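Side-chain contacts in Lmo0135 protein (Listeria monocytogenes EGD-e, PDB 5ISU), which is the substrate-binding protein CtaP of an ABC transporter and probably takes part in peptide uptake across the membrane: residues T43-Q46 with A47-P51; E184-T187 with G188-S192; Q322-A325 with K326-L330. All coordinates share one frame; numbering follows the deposited sequence.

Overall arrangement
From the N terminus, the chain first reaches contact 1, the last turn of helix 39-48 and the extended exit after it. Contact 2 follows, the beta hairpin that joins strand 180-186 to strand 190-195, and contact 3, the first turns of helix 324-334, comes last. Each is local and closes only a turn of a few residues, so the three run in series and none encloses or crosses another. Contacts 1 and 2 meet where I44 CD1 packs on V191 CG2 at 3.7 Å, joining the helix to the four-stranded sheet. Contact 3 lies on the opposite side of the chain's centre, its own centre about 50 Å from that of contact 1.

Contact 1: residues T43-Q46 with A47-P51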
ATOM      1  N   THR A  43      -6.164  -9.231  -1.525  1.00 35.79           N
ATOM      2  CA  THR A  43      -7.376  -9.349  -0.737  1.00 35.91           C
ATOM      3  C   THR A  43      -7.706 -10.827  -0.543  1.00 36.46           C
ATOM      4  O   THR A  43      -8.031 -11.255   0.561  1.00 34.56           O
ATOM      5  CB  THR A  43      -8.550  -8.620  -1.438  1.00 38.14           C
ATOM      6  OG1 THR A  43      -8.238  -7.237  -1.576  1.00 37.21           O
ATOM      7  CG2 THR A  43      -9.856  -8.747  -0.651  1.00 37.91           C
ATOM      8  N   ILE A  44      -7.566 -11.609  -1.613  1.00 38.49           N
ATOM      9  CA  ILE A  44      -7.859 -13.045  -1.555  1.00 40.41           C
ATOM     10  C   ILE A  44      -6.769 -13.772  -0.764  1.00 39.95           C
ATOM     11  O   ILE A  44      -7.070 -14.627   0.098  1.00 39.80           O
ATOM     12  CB  ILE A  44      -8.101 -13.634  -2.965  1.00 43.12           C
ATOM     13  CG1 ILE A  44      -9.343 -12.964  -3.566  1.00 45.71           C
ATOM     14  CG2 ILE A  44      -8.289 -15.142  -2.896  1.00 43.54           C
ATOM     15  CD1 ILE A  44      -9.683 -13.376  -4.972  1.00 49.62           C
ATOM     16  N   GLN A  45      -5.522 -13.382  -0.988  1.00 38.84           N
ATOM     17  CA  GLN A  45      -4.398 -13.975  -0.255  1.00 38.47           C
ATOM     18  C   GLN A  45      -4.524 -13.833   1.268  1.00 38.05           C
ATOM     19  O   GLN A  45      -4.164 -14.739   2.013  1.00 36.56           O
ATOM     20  CB  GLN A  45      -3.103 -13.337  -0.726  1.00 39.76           C
ATOM     21  CG  GLN A  45      -1.915 -13.565   0.188  1.00 42.25           C
ATOM     22  CD  GLN A  45      -0.668 -12.906  -0.362  1.00 44.10           C
ATOM     23  OE1 GLN A  45      -0.294 -13.159  -1.495  1.00 46.50           O
ATOM     24  NE2 GLN A  45      -0.027 -12.064   0.435  1.00 44.33           N
ATOM     25  N   GLN A  46      -5.042 -12.696   1.721  1.00 38.04           N
ATOM     26  CA  GLN A  46      -5.198 -12.440   3.155  1.00 37.00           C
ATOM     27  C   GLN A  46      -6.095 -13.490   3.805  1.00 36.98           C
ATOM     28  O   GLN A  46      -5.927 -13.826   4.968  1.00 38.25           O
ATOM     29  CB  GLN A  46      -5.805 -11.059   3.383  1.00 37.12           C
ATOM     30  CG  GLN A  46      -5.751 -10.579   4.817  1.00 37.49           C
ATOM     31  CD  GLN A  46      -4.340 -10.309   5.276  1.00 35.40           C
ATOM     32  OE1 GLN A  46      -3.428 -10.149   4.461  1.00 36.11           O
ATOM     33  NE2 GLN A  46      -4.155 -10.220   6.576  1.00 33.18           N
ATOM     34  N   ALA A  47      -7.041 -14.011   3.036  1.00 35.27           N
ATOM     35  CA  ALA A  47      -7.956 -15.016   3.545  1.00 34.82           C
ATOM     36  C   ALA A  47      -7.364 -16.423   3.475  1.00 35.82           C
ATOM     37  O   ALA A  47      -7.668 -17.249   4.300  1.00 40.77           O
ATOM     38  CB  ALA A  47      -9.256 -14.968   2.771  1.00 34.40           C
ATOM     39  N   VAL A  48      -6.485 -16.671   2.519  1.00 37.56           N
ATOM     40  CA  VAL A  48      -5.942 -18.009   2.291  1.00 38.40           C
ATOM     41  C   VAL A  48      -4.618 -18.276   2.987  1.00 38.08           C
ATOM     42  O   VAL A  48      -4.373 -19.407   3.407  1.00 39.27           O
ATOM     43  CB  VAL A  48      -5.831 -18.273   0.773  1.00 39.24           C
ATOM     44  CG1 VAL A  48      -5.224 -19.638   0.479  1.00 39.56           C
ATOM     45  CG2 VAL A  48      -7.216 -18.141   0.139  1.00 40.71           C
ATOM     46  N   TYR A  49      -3.778 -17.246   3.113  1.00 39.93           N
ATOM     47  CA  TYR A  49      -2.473 -17.371   3.753  1.00 38.99           C
ATOM     48  C   TYR A  49      -2.313 -16.504   4.997  1.00 37.33           C
ATOM     49  O   TYR A  49      -2.704 -15.353   5.008  1.00 39.44           O
ATOM     50  CB  TYR A  49      -1.379 -16.947   2.779  1.00 39.99           C
ATOM     51  CG  TYR A  49      -1.208 -17.826   1.559  1.00 41.55           C
ATOM     52  CD1 TYR A  49      -2.004 -17.650   0.424  1.00 42.96           C
ATOM     53  CD2 TYR A  49      -0.210 -18.799   1.518  1.00 40.13           C
ATOM     54  CE1 TYR A  49      -1.817 -18.432  -0.703  1.00 44.02           C
ATOM     55  CE2 TYR A  49      -0.025 -19.588   0.401  1.00 42.60           C
ATOM     56  CZ  TYR A  49      -0.822 -19.393  -0.703  1.00 43.22           C
ATOM     57  OH  TYR A  49      -0.632 -20.175  -1.786  1.00 45.35           O
ATOM     58  N   ALA A  50      -1.680 -17.067   6.020  1.00 36.92           N
ATOM     59  CA  ALA A  50      -1.368 -16.360   7.239  1.00 36.91           C
ATOM     60  C   ALA A  50       0.110 -15.873   7.191  1.00 38.09           C
ATOM     61  O   ALA A  50       0.967 -16.546   6.609  1.00 35.16           O
ATOM     62  CB  ALA A  50      -1.582 -17.273   8.425  1.00 37.22           C
ATOM     63  N   PRO A  51       0.404 -14.693   7.787  1.00 37.86           N
ATOM     64  CA  PRO A  51       1.783 -14.191   7.853  1.00 37.74           C
ATOM     65  C   PRO A  51       2.495 -14.616   9.161  1.00 37.23           C
ATOM     66  O   PRO A  51       1.868 -15.199  10.043  1.00 34.73           O
ATOM     67  CB  PRO A  51       1.572 -12.686   7.853  1.00 37.95           C
ATOM     68  CG  PRO A  51       0.328 -12.527   8.691  1.00 38.69           C
ATOM     69  CD  PRO A  51      -0.553 -13.700   8.325  1.00 37.14           C
TER
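The C-terminal turn of helix 39-48 brings I44 and Q45 against A47, V48 and Y49, just where the chain leaves helical geometry. I44 O accepts two N-H groups: V48 N, in the carbonyl plane, and A47 N at 3.0 Å, which lies above that plane. Q45 O takes the straighter bond, from Y49 N at 2.8 Å with an N-H...O angle of 167°; V48 N adds a weak one. The same carbonyl oxygen lies in the plane of the Y49 ring, at its edge. Beyond it, Q45 CG approaches Y49 CD1 at 4.1 Å; the Q45 amide and the Y49 ring are turned steeply against each other, their planes 74° apart. Q45 reaches there because its CG stands opposite the backbone N (chi1 164°). One turn along the helix, I44 CG2 faces V48 CG2 at 4.4 Å in loose apolar contact. All the touching residues are buried. I44 also packs on V191 and F211, A47 and V48 on L193, while Q46 NE2 is held by R493 O. Carbonyls shared between i+3 and i+4 donors, followed by an extended Y49, are typical of a helix C-terminus, here passing into a loop beside the four-stranded sheet.

Contact 2: residues E184-T187 with G188-S192; sequences EYKT and GEYVS
Y190 lies across the hairpin from E184 and K186, all three on one face of the two strands. Its OH donates to E184 OE2 at 2.7 Å, meeting the oxygen nearly along its C-O axis. OE2 lies at the ring edge near its plane, and carboxylate and ring are turned only 7° apart. K186 covers one face: CB stands 4.1 Å from the centroid of the Y190 ring in a CH-pi contact, and CD runs on to Y190 CE2 at 3.7 Å. CG of Y190 is tucked between its own backbone N and carbonyl carbon (chi1 64°), which leans the ring across toward E184 and K186 as it rises from the sheet. On the other face of the pair, Y185 CD1 touches V191 CG2 at 3.6 Å, and Y190 O lies at the Y185 ring edge.

The backbone sets these positions. E184 and S192 form a hydrogen-bonded antiparallel pair, with S192 N to E184 O at 2.9 Å; Y185 and V191 are the non-hydrogen-bonded pair that follows. K186 N binds Y190 O, while K186 O receives both E189 N at 2.9 Å and Y190 N at 3.0 Å. Two residues thus face one, a classic beta bulge beside the turn, where G188 adopts positive phi.

Farther out, D27 OD2 accepts from both Y185 OH and G188 N, tying the end of the hairpin to a loop near the N terminus. Y190 also packs on T210 and R212. Strand 180-186 is an outermost strand of the four-stranded sheet, and strand 190-195 lies between it and strand 208-213.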
ATOM      1  N   GLU A 184     -12.851 -23.311  -5.192  1.00 54.02           N
ATOM      2  CA  GLU A 184     -12.750 -23.199  -6.665  1.00 58.92           C
ATOM      3  C   GLU A 184     -12.756 -21.771  -7.180  1.00 56.75           C
ATOM      4  O   GLU A 184     -13.164 -20.842  -6.478  1.00 52.89           O
ATOM      5  CB  GLU A 184     -13.884 -23.965  -7.365  1.00 63.73           C
ATOM      6  CG  GLU A 184     -15.271 -23.362  -7.153  1.00 64.65           C
ATOM      7  CD  GLU A 184     -16.340 -24.041  -7.988  1.00 69.85           C
ATOM      8  OE1 GLU A 184     -16.379 -25.295  -8.024  1.00 72.44           O
ATOM      9  OE2 GLU A 184     -17.156 -23.311  -8.601  1.00 73.26           O
ATOM     10  N   TYR A 185     -12.355 -21.629  -8.445  1.00 59.95           N
ATOM     11  CA  TYR A 185     -12.286 -20.330  -9.122  1.00 59.67           C
ATOM     12  C   TYR A 185     -12.932 -20.299 -10.514  1.00 62.47           C
ATOM     13  O   TYR A 185     -12.417 -20.905 -11.461  1.00 62.80           O
ATOM     14  CB  TYR A 185     -10.816 -19.877  -9.211  1.00 59.47           C
ATOM     15  CG  TYR A 185     -10.552 -18.687 -10.124  1.00 58.78           C
ATOM     16  CD1 TYR A 185     -11.297 -17.518 -10.008  1.00 56.45           C
ATOM     17  CD2 TYR A 185      -9.506 -18.711 -11.056  1.00 60.69           C
ATOM     18  CE1 TYR A 185     -11.054 -16.423 -10.823  1.00 58.14           C
ATOM     19  CE2 TYR A 185      -9.246 -17.613 -11.876  1.00 61.82           C
ATOM     20  CZ  TYR A 185     -10.019 -16.464 -11.750  1.00 61.38           C
ATOM     21  OH  TYR A 185      -9.792 -15.354 -12.552  1.00 63.55           O
ATOM     22  N   LYS A 186     -14.066 -19.601 -10.620  1.00 62.60           N
ATOM     23  CA  LYS A 186     -14.729 -19.390 -11.913  1.00 67.24           C
ATOM     24  C   LYS A 186     -14.271 -18.051 -12.475  1.00 65.41           C
ATOM     25  O   LYS A 186     -14.619 -16.993 -11.937  1.00 61.92           O
ATOM     26  CB  LYS A 186     -16.269 -19.428 -11.833  1.00 71.47           C
ATOM     27  CG  LYS A 186     -16.944 -20.738 -12.270  1.00 77.48           C
ATOM     28  CD  LYS A 186     -18.433 -20.480 -12.565  1.00 82.63           C
ATOM     29  CE  LYS A 186     -19.134 -21.565 -13.389  1.00 87.13           C
ATOM     30  NZ  LYS A 186     -19.321 -22.871 -12.696  1.00 88.85           N
ATOM     31  N   THR A 187     -13.501 -18.115 -13.563  1.00 69.45           N
ATOM     32  CA  THR A 187     -12.941 -16.937 -14.245  1.00 70.94           C
ATOM     33  C   THR A 187     -13.969 -15.837 -14.461  1.00 68.27           C
ATOM     34  O   THR A 187     -15.058 -16.089 -14.967  1.00 69.13           O
ATOM     35  CB  THR A 187     -12.368 -17.324 -15.629  1.00 76.92           C
ATOM     36  OG1 THR A 187     -11.452 -18.418 -15.481  1.00 79.49           O
ATOM     37  CG2 THR A 187     -11.654 -16.132 -16.287  1.00 77.89           C
ATOM     38  N   GLY A 188     -13.619 -14.624 -14.051  1.00 64.88           N
ATOM     39  CA  GLY A 188     -14.497 -13.473 -14.206  1.00 64.98           C
ATOM     40  C   GLY A 188     -15.806 -13.505 -13.421  1.00 64.08           C
ATOM     41  O   GLY A 188     -16.630 -12.601 -13.571  1.00 64.25           O
ATOM     42  N   GLU A 189     -16.001 -14.518 -12.574  1.00 61.30           N
ATOM     43  CA  GLU A 189     -17.248 -14.621 -11.816  1.00 59.17           C
ATOM     44  C   GLU A 189     -17.050 -14.657 -10.302  1.00 53.96           C
ATOM     45  O   GLU A 189     -17.649 -13.839  -9.602  1.00 54.12           O
ATOM     46  CB  GLU A 189     -18.062 -15.832 -12.276  1.00 63.11           C
ATOM     47  CG  GLU A 189     -18.486 -15.783 -13.741  1.00 67.80           C
ATOM     48  CD  GLU A 189     -19.413 -16.937 -14.134  1.00 73.42           C
ATOM     49  OE1 GLU A 189     -20.365 -17.247 -13.377  1.00 75.43           O
ATOM     50  OE2 GLU A 189     -19.207 -17.522 -15.217  1.00 77.28           O
ATOM     51  N   TYR A 190     -16.248 -15.595  -9.790  1.00 49.77           N
ATOM     52  CA  TYR A 190     -16.042 -15.685  -8.337  1.00 48.28           C
ATOM     53  C   TYR A 190     -14.926 -16.629  -7.909  1.00 46.27           C
ATOM     54  O   TYR A 190     -14.454 -17.458  -8.687  1.00 44.93           O
ATOM     55  CB  TYR A 190     -17.344 -16.147  -7.602  1.00 48.89           C
ATOM     56  CG  TYR A 190     -17.796 -17.556  -7.957  1.00 50.78           C
ATOM     57  CD1 TYR A 190     -17.231 -18.675  -7.343  1.00 50.67           C
ATOM     58  CD2 TYR A 190     -18.787 -17.766  -8.917  1.00 53.95           C
ATOM     59  CE1 TYR A 190     -17.643 -19.959  -7.673  1.00 54.19           C
ATOM     60  CE2 TYR A 190     -19.208 -19.043  -9.257  1.00 57.04           C
ATOM     61  CZ  TYR A 190     -18.637 -20.135  -8.634  1.00 56.49           C
ATOM     62  OH  TYR A 190     -19.052 -21.385  -8.997  1.00 59.03           O
ATOM     63  N   VAL A 191     -14.524 -16.458  -6.651  1.00 43.79           N
ATOM     64  CA  VAL A 191     -13.579 -17.345  -5.975  1.00 45.95           C
ATOM     65  C   VAL A 191     -14.303 -17.798  -4.706  1.00 46.02           C
ATOM     66  O   VAL A 191     -14.725 -16.948  -3.927  1.00 49.21           O
ATOM     67  CB  VAL A 191     -12.279 -16.649  -5.556  1.00 44.55           C
ATOM     68  CG1 VAL A 191     -11.362 -17.649  -4.858  1.00 44.71           C
ATOM     69  CG2 VAL A 191     -11.585 -16.039  -6.765  1.00 45.85           C
ATOM     70  N   SER A 192     -14.472 -19.110  -4.509  1.00 45.48           N
ATOM     71  CA  SER A 192     -15.157 -19.629  -3.306  1.00 47.39           C
ATOM     72  C   SER A 192     -14.163 -20.319  -2.376  1.00 45.49           C
ATOM     73  O   SER A 192     -13.239 -21.008  -2.829  1.00 45.38           O
ATOM     74  CB  SER A 192     -16.301 -20.588  -3.668  1.00 49.18           C
ATOM     75  OG  SER A 192     -15.828 -21.674  -4.438  1.00 51.28           O
TER

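Contact 3: residues Q322-A325 with K326-L330; sequences QDIA and KAKKL
D323 meets K326 at the start of helix 324-334, where it is the N-cap residue. The D323 side chain leads toward the first turn from its CB, which is 4.0 Å from K326 CB. CG lies closer, 3.4 Å from the same K326 CB, and the two side chains cross at about a right angle. From there OD1 accepts K326 N at 3.0 Å, the capping bond, with an N-H...O angle of 160°. The N-H comes from above the carboxylate plane, 65° out of it. OD2, the other tip, rests 3.6 Å from K326 CB. With chi1 at -168°, CG is turned to the side of the carbonyl carbon, which carries the carboxylate over the first turn. Placed at the amino end of the helix, the carboxylate would probably also gain from the helix dipole.

The D323 main chain continues the turn, its O accepting A327 N at 2.9 Å; bonds from K328 N to I324 O and from K329 N to A325 O carry on the i+4 series. K326 itself stretches away fully extended, and its NZ is hydrogen-bonded to Y281 OH of helix 273-281. D323 also packs on Y281, so the cap residue and the lysine whose backbone N-H it accepts share a neighbour. I324 turns instead to Q363 of helix 351-365 and to E366 and I367 just after it. K328 bends at chi3, folding its chain back along the first turn: its CE passes over A325 CA and approaches I324 CG2 to 4.1 Å.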
ATOM      1  N   GLN A 322      -1.720  28.320   2.595  1.00 47.08           N
ATOM      2  CA  GLN A 322      -2.180  29.266   1.563  1.00 49.37           C
ATOM      3  C   GLN A 322      -1.841  30.735   1.822  1.00 52.23           C
ATOM      4  O   GLN A 322      -2.208  31.294   2.852  1.00 50.33           O
ATOM      5  CB  GLN A 322      -3.679  29.118   1.295  1.00 49.54           C
ATOM      6  CG  GLN A 322      -4.118  29.628  -0.073  1.00 51.76           C
ATOM      7  CD  GLN A 322      -5.621  29.473  -0.297  1.00 55.27           C
ATOM      8  OE1 GLN A 322      -6.433  29.966   0.484  1.00 54.88           O
ATOM      9  NE2 GLN A 322      -5.994  28.801  -1.381  1.00 58.04           N
ATOM     10  N   ASP A 323      -1.097  31.315   0.875  1.00 53.64           N
ATOM     11  CA  ASP A 323      -0.702  32.725   0.883  1.00 56.66           C
ATOM     12  C   ASP A 323      -0.541  33.125  -0.587  1.00 57.89           C
ATOM     13  O   ASP A 323       0.542  33.019  -1.178  1.00 56.05           O
ATOM     14  CB  ASP A 323       0.586  32.929   1.677  1.00 58.10           C
ATOM     15  CG  ASP A 323       0.885  34.396   1.964  1.00 62.97           C
ATOM     16  OD1 ASP A 323       0.399  35.308   1.243  1.00 65.42           O
ATOM     17  OD2 ASP A 323       1.637  34.633   2.933  1.00 66.60           O
ATOM     18  N   ILE A 324      -1.652  33.531  -1.182  1.00 58.98           N
ATOM     19  CA  ILE A 324      -1.678  33.938  -2.582  1.00 61.88           C
ATOM     20  C   ILE A 324      -0.781  35.158  -2.828  1.00 64.11           C
ATOM     21  O   ILE A 324      -0.096  35.227  -3.857  1.00 64.00           O
ATOM     22  CB  ILE A 324      -3.139  34.128  -3.057  1.00 65.74           C
ATOM     23  CG1 ILE A 324      -3.815  32.744  -3.122  1.00 65.69           C
ATOM     24  CG2 ILE A 324      -3.202  34.805  -4.420  1.00 69.27           C
ATOM     25  CD1 ILE A 324      -5.324  32.774  -3.273  1.00 70.43           C
ATOM     26  N   ALA A 325      -0.745  36.094  -1.880  1.00 64.63           N
ATOM     27  CA  ALA A 325       0.114  37.280  -2.041  1.00 68.59           C
ATOM     28  C   ALA A 325       1.594  36.874  -2.112  1.00 68.58           C
ATOM     29  O   ALA A 325       2.340  37.358  -2.977  1.00 70.18           O
ATOM     30  CB  ALA A 325      -0.124  38.292  -0.925  1.00 69.46           C
ATOM     31  N   LYS A 326       2.010  35.975  -1.221  1.00 66.61           N
ATOM     32  CA  LYS A 326       3.400  35.510  -1.214  1.00 67.27           C
ATOM     33  C   LYS A 326       3.674  34.667  -2.448  1.00 66.17           C
ATOM     34  O   LYS A 326       4.787  34.677  -2.972  1.00 69.18           O
ATOM     35  CB  LYS A 326       3.725  34.714   0.043  1.00 66.60           C
ATOM     36  CG  LYS A 326       5.193  34.337   0.141  1.00 67.74           C
ATOM     37  CD  LYS A 326       5.505  33.635   1.446  1.00 68.24           C
ATOM     38  CE  LYS A 326       7.000  33.399   1.594  1.00 70.92           C
ATOM     39  NZ  LYS A 326       7.336  32.698   2.869  1.00 70.57           N
ATOM     40  N   ALA A 327       2.658  33.940  -2.908  1.00 62.87           N
ATOM     41  CA  ALA A 327       2.792  33.135  -4.114  1.00 61.01           C
ATOM     42  C   ALA A 327       3.089  34.024  -5.304  1.00 65.05           C
ATOM     43  O   ALA A 327       3.909  33.664  -6.143  1.00 67.21           O
ATOM     44  CB  ALA A 327       1.539  32.323  -4.378  1.00 57.13           C
ATOM     45  N   LYS A 328       2.409  35.172  -5.383  1.00 70.29           N
ATOM     46  CA  LYS A 328       2.646  36.145  -6.468  1.00 75.71           C
ATOM     47  C   LYS A 328       4.096  36.654  -6.425  1.00 75.32           C
ATOM     48  O   LYS A 328       4.730  36.816  -7.461  1.00 75.96           O
ATOM     49  CB  LYS A 328       1.621  37.296  -6.432  1.00 79.35           C
ATOM     50  CG  LYS A 328       0.232  36.884  -6.924  1.00 80.83           C
ATOM     51  CD  LYS A 328      -0.819  37.992  -6.825  1.00 85.75           C
ATOM     52  CE  LYS A 328      -1.195  38.294  -5.374  1.00 88.25           C
ATOM     53  NZ  LYS A 328      -2.281  39.311  -5.200  1.00 90.73           N
ATOM     54  N   LYS A 329       4.597  36.896  -5.216  1.00 76.00           N
ATOM     55  CA  LYS A 329       5.992  37.305  -5.002  1.00 80.40           C
ATOM     56  C   LYS A 329       6.990  36.281  -5.546  1.00 79.16           C
ATOM     57  O   LYS A 329       7.949  36.643  -6.219  1.00 81.66           O
ATOM     58  CB  LYS A 329       6.272  37.533  -3.496  1.00 83.25           C
ATOM     59  CG  LYS A 329       6.286  38.984  -3.025  1.00 86.54           C
ATOM     60  CD  LYS A 329       7.679  39.577  -3.243  1.00 92.05           C
ATOM     61  CE  LYS A 329       7.798  41.027  -2.792  1.00 95.92           C
ATOM     62  NZ  LYS A 329       7.025  41.960  -3.656  1.00 98.43           N
ATOM     63  N   LEU A 330       6.751  35.010  -5.251  1.00 74.49           N
ATOM     64  CA  LEU A 330       7.652  33.935  -5.676  1.00 73.99           C
ATOM     65  C   LEU A 330       7.641  33.657  -7.183  1.00 75.45           C
ATOM     66  O   LEU A 330       8.700  33.412  -7.784  1.00 74.94           O
ATOM     67  CB  LEU A 330       7.363  32.664  -4.875  1.00 69.75           C
ATOM     68  CG  LEU A 330       7.828  32.792  -3.422  1.00 68.68           C
ATOM     69  CD1 LEU A 330       7.081  31.837  -2.511  1.00 67.46           C
ATOM     70  CD2 LEU A 330       9.337  32.596  -3.315  1.00 68.23           C
TER